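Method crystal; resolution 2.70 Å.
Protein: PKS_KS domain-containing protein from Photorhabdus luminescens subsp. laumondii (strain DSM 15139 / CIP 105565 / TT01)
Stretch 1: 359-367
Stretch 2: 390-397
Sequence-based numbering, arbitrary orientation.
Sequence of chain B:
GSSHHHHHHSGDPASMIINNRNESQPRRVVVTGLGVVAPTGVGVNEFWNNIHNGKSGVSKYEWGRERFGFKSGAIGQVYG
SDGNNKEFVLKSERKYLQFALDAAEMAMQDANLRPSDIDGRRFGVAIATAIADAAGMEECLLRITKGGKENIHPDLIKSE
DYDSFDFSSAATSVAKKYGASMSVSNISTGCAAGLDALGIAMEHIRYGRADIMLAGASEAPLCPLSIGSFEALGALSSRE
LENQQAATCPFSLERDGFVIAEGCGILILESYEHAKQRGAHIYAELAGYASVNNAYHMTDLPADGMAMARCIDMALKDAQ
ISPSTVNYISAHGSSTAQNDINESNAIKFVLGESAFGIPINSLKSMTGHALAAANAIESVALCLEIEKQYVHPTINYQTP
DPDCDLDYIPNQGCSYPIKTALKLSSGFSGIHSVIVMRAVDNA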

# COMPACT_ATOMS: atom_id res chain seq x y z
N PRO B 359 3.64 21.66 -21.09
CA PRO B 359 2.38 21.71 -20.36
C PRO B 359 2.32 20.66 -19.24
O PRO B 359 2.51 19.49 -19.52
CB PRO B 359 1.31 21.44 -21.43
CG PRO B 359 1.99 21.76 -22.74
CD PRO B 359 3.44 21.38 -22.52
N ILE B 360 2.06 21.10 -18.01
CA ILE B 360 1.91 20.25 -16.79
C ILE B 360 0.53 20.54 -16.18
O ILE B 360 0.20 21.73 -16.05
CB ILE B 360 3.04 20.55 -15.78
CG1 ILE B 360 4.43 20.44 -16.42
CG2 ILE B 360 2.93 19.65 -14.55
CD1 ILE B 360 5.49 21.27 -15.73
N ASN B 361 -0.24 19.51 -15.83
CA ASN B 361 -1.61 19.69 -15.26
C ASN B 361 -1.82 18.75 -14.06
O ASN B 361 -1.04 17.80 -13.88
CB ASN B 361 -2.71 19.50 -16.31
CG ASN B 361 -2.67 18.15 -17.00
OD1 ASN B 361 -1.88 17.28 -16.65
ND2 ASN B 361 -3.54 17.97 -17.98
N SER B 362 -2.87 19.05 -13.28
CA SER B 362 -3.38 18.23 -12.15
C SER B 362 -4.90 18.09 -12.30
O SER B 362 -5.58 19.13 -12.39
CB SER B 362 -3.02 18.85 -10.83
OG SER B 362 -3.56 18.11 -9.75
N LEU B 363 -5.40 16.85 -12.32
CA LEU B 363 -6.85 16.54 -12.44
C LEU B 363 -7.55 16.80 -11.09
O LEU B 363 -8.78 16.98 -11.10
CB LEU B 363 -7.04 15.09 -12.87
CG LEU B 363 -8.42 14.74 -13.45
CD1 LEU B 363 -8.56 15.28 -14.86
CD2 LEU B 363 -8.66 13.24 -13.41
N LYS B 364 -6.78 16.83 -10.00
CA LYS B 364 -7.29 16.99 -8.61
C LYS B 364 -7.91 18.38 -8.41
O LYS B 364 -8.57 18.58 -7.37
CB LYS B 364 -6.17 16.75 -7.59
CG LYS B 364 -5.64 15.32 -7.54
CD LYS B 364 -4.60 15.11 -6.46
CE LYS B 364 -4.05 13.70 -6.40
NZ LYS B 364 -3.21 13.37 -7.58
N SER B 365 -7.70 19.32 -9.35
CA SER B 365 -8.34 20.66 -9.36
C SER B 365 -9.84 20.54 -9.63
O SER B 365 -10.60 21.42 -9.16
CB SER B 365 -7.68 21.57 -10.36
OG SER B 365 -7.77 21.04 -11.67
N MET B 366 -10.25 19.50 -10.37
CA MET B 366 -11.67 19.22 -10.74
C MET B 366 -12.21 18.06 -9.89
O MET B 366 -13.34 18.18 -9.38
CB MET B 366 -11.78 18.85 -12.22
CG MET B 366 -11.27 19.94 -13.14
SD MET B 366 -11.54 19.56 -14.89
CE MET B 366 -9.88 19.07 -15.38
N THR B 367 -11.43 16.97 -9.76
CA THR B 367 -11.86 15.69 -9.14
C THR B 367 -11.66 15.71 -7.62
O THR B 367 -12.42 15.00 -6.92
CB THR B 367 -11.09 14.50 -9.73
OG1 THR B 367 -9.69 14.81 -9.70
CG2 THR B 367 -11.51 14.17 -11.14
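Stretch 2 390-397: YVHPTINY

Stretch 2 enters as a short strand, Tyr 390 and Val 391, and then continues in an irregular extended form through His 392, Pro 393, Thr 394 and Ile 395. Asn 396 breaks this run with a positive phi of 66°, a left-handed conformation that asparagine tolerates better than most residues. The two chains advance in the same general sense along the later part of the contact: the CA atoms of Asn 361 and Thr 394 lie 5.4 Å apart, and those of Ser 365 and Ile 395 lie 5.7 Å apart. Together the stretches bury 569 Å², and no regular ladder of backbone hydrogen bonds joins them.

Side chains supply one partner in each hydrogen bond across the contact. The best is from Asn 361 ND2 to His 392 O, 2.9 Å long and almost straight at 177°. An amide side chain suits this place because its NH2 group can donate to a backbone carbonyl; with chi1 at 57° (p), it also brings ND2 to 3.7 Å from Val 391 CG1. Two weak bonds follow, both using a hydroxyl as acceptor for a backbone amide: Ser 362 N to Thr 394 OG1 at 3.3 Å, and Ile 395 N to Ser 365 OG at 3.3 Å. Ser 365 OG in turn donates to Ser 362 O at 3.0 Å, so this small side chain links the turn of its own stretch to the incoming backbone.

The His 392 ring is held between two different neighbors. Over one face lies Leu 363 CD1, 3.5 Å from the ring centroid and 22° off the normal, a CH-pi contact in which an aliphatic methyl packs on the flat pi surface. Over the opposite face sits Asn 361 ND2, 3.2 Å from His 392 CE1. The carbonyl carbon of Ser 362 lies at the ring edge, with Ser 362 C 3.9 Å from His 392 CE1. Oblique to the ring, Met 366 CE comes to 3.6 Å from His 392 ND1. Within its own stretch the ring donates a weak bond from His 392 ND1 to Pro 393 O at 3.4 Å.

Apolar packing completes the contact. Met 366 points its CA-to-CB bond sideways, but its long, flexible side chain lets the end come nearer: Met 366 CE reaches 4.5 Å from Pro 393 CD. Nearer its base, Met 366 CG meets Ile 395 CD1 at 3.7 Å. The isoleucine likewise starts sideways, and its branch bearing CD1 extends to meet the methionine.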

# COMPACT_ATOMS: atom_id res chain seq x y z
N TYR B 390 -5.56 16.19 -26.86
CA TYR B 390 -6.06 17.34 -26.08
C TYR B 390 -5.48 17.26 -24.66
O TYR B 390 -5.22 16.14 -24.18
CB TYR B 390 -7.59 17.36 -26.05
CG TYR B 390 -8.19 18.61 -25.45
CD1 TYR B 390 -8.46 19.72 -26.23
CD2 TYR B 390 -8.48 18.68 -24.09
CE1 TYR B 390 -9.01 20.87 -25.68
CE2 TYR B 390 -9.03 19.82 -23.53
CZ TYR B 390 -9.30 20.92 -24.33
OH TYR B 390 -9.84 22.05 -23.78
N VAL B 391 -5.29 18.42 -24.02
CA VAL B 391 -4.75 18.54 -22.63
C VAL B 391 -5.76 19.31 -21.78
O VAL B 391 -6.05 20.47 -22.12
CB VAL B 391 -3.37 19.23 -22.64
CG1 VAL B 391 -2.85 19.48 -21.24
CG2 VAL B 391 -2.35 18.43 -23.45
N HIS B 392 -6.28 18.67 -20.72
CA HIS B 392 -7.25 19.28 -19.77
C HIS B 392 -6.52 20.32 -18.93
O HIS B 392 -5.34 20.17 -18.64
CB HIS B 392 -7.96 18.21 -18.93
CG HIS B 392 -7.12 17.56 -17.88
ND1 HIS B 392 -6.67 18.23 -16.76
CD2 HIS B 392 -6.66 16.29 -17.77
CE1 HIS B 392 -5.96 17.41 -16.01
NE2 HIS B 392 -5.94 16.22 -16.61
N PRO B 393 -7.21 21.42 -18.51
CA PRO B 393 -6.57 22.48 -17.73
C PRO B 393 -6.55 22.20 -16.22
O PRO B 393 -7.31 21.37 -15.77
CB PRO B 393 -7.47 23.68 -18.03
CG PRO B 393 -8.85 23.07 -18.17
CD PRO B 393 -8.62 21.70 -18.78
N THR B 394 -5.68 22.91 -15.50
CA THR B 394 -5.69 23.03 -14.02
C THR B 394 -6.58 24.22 -13.64
O THR B 394 -6.11 25.37 -13.78
CB THR B 394 -4.27 23.19 -13.45
OG1 THR B 394 -3.42 22.24 -14.09
CG2 THR B 394 -4.20 23.02 -11.95
N ILE B 395 -7.82 23.96 -13.22
CA ILE B 395 -8.83 25.02 -12.94
C ILE B 395 -8.56 25.62 -11.55
O ILE B 395 -7.71 25.07 -10.82
CB ILE B 395 -10.28 24.49 -13.06
CG1 ILE B 395 -10.61 23.44 -11.99
CG2 ILE B 395 -10.54 23.97 -14.46
CD1 ILE B 395 -12.10 23.29 -11.73
N ASN B 396 -9.25 26.73 -11.23
CA ASN B 396 -9.17 27.45 -9.94
C ASN B 396 -7.77 28.07 -9.76
O ASN B 396 -7.36 28.26 -8.60
CB ASN B 396 -9.53 26.54 -8.76
CG ASN B 396 -10.81 25.76 -8.98
OD1 ASN B 396 -11.73 26.24 -9.64
ND2 ASN B 396 -10.87 24.55 -8.44
N TYR B 397 -7.08 28.38 -10.87
CA TYR B 397 -5.75 29.03 -10.87
C TYR B 397 -5.94 30.53 -10.61
O TYR B 397 -6.34 31.26 -11.55
CB TYR B 397 -4.98 28.77 -12.16
CG TYR B 397 -3.52 29.13 -12.09
CD1 TYR B 397 -2.59 28.25 -11.56
CD2 TYR B 397 -3.07 30.37 -12.52
CE1 TYR B 397 -1.25 28.57 -11.48
CE2 TYR B 397 -1.73 30.71 -12.44
CZ TYR B 397 -0.81 29.81 -11.92
OH TYR B 397 0.51 30.14 -11.84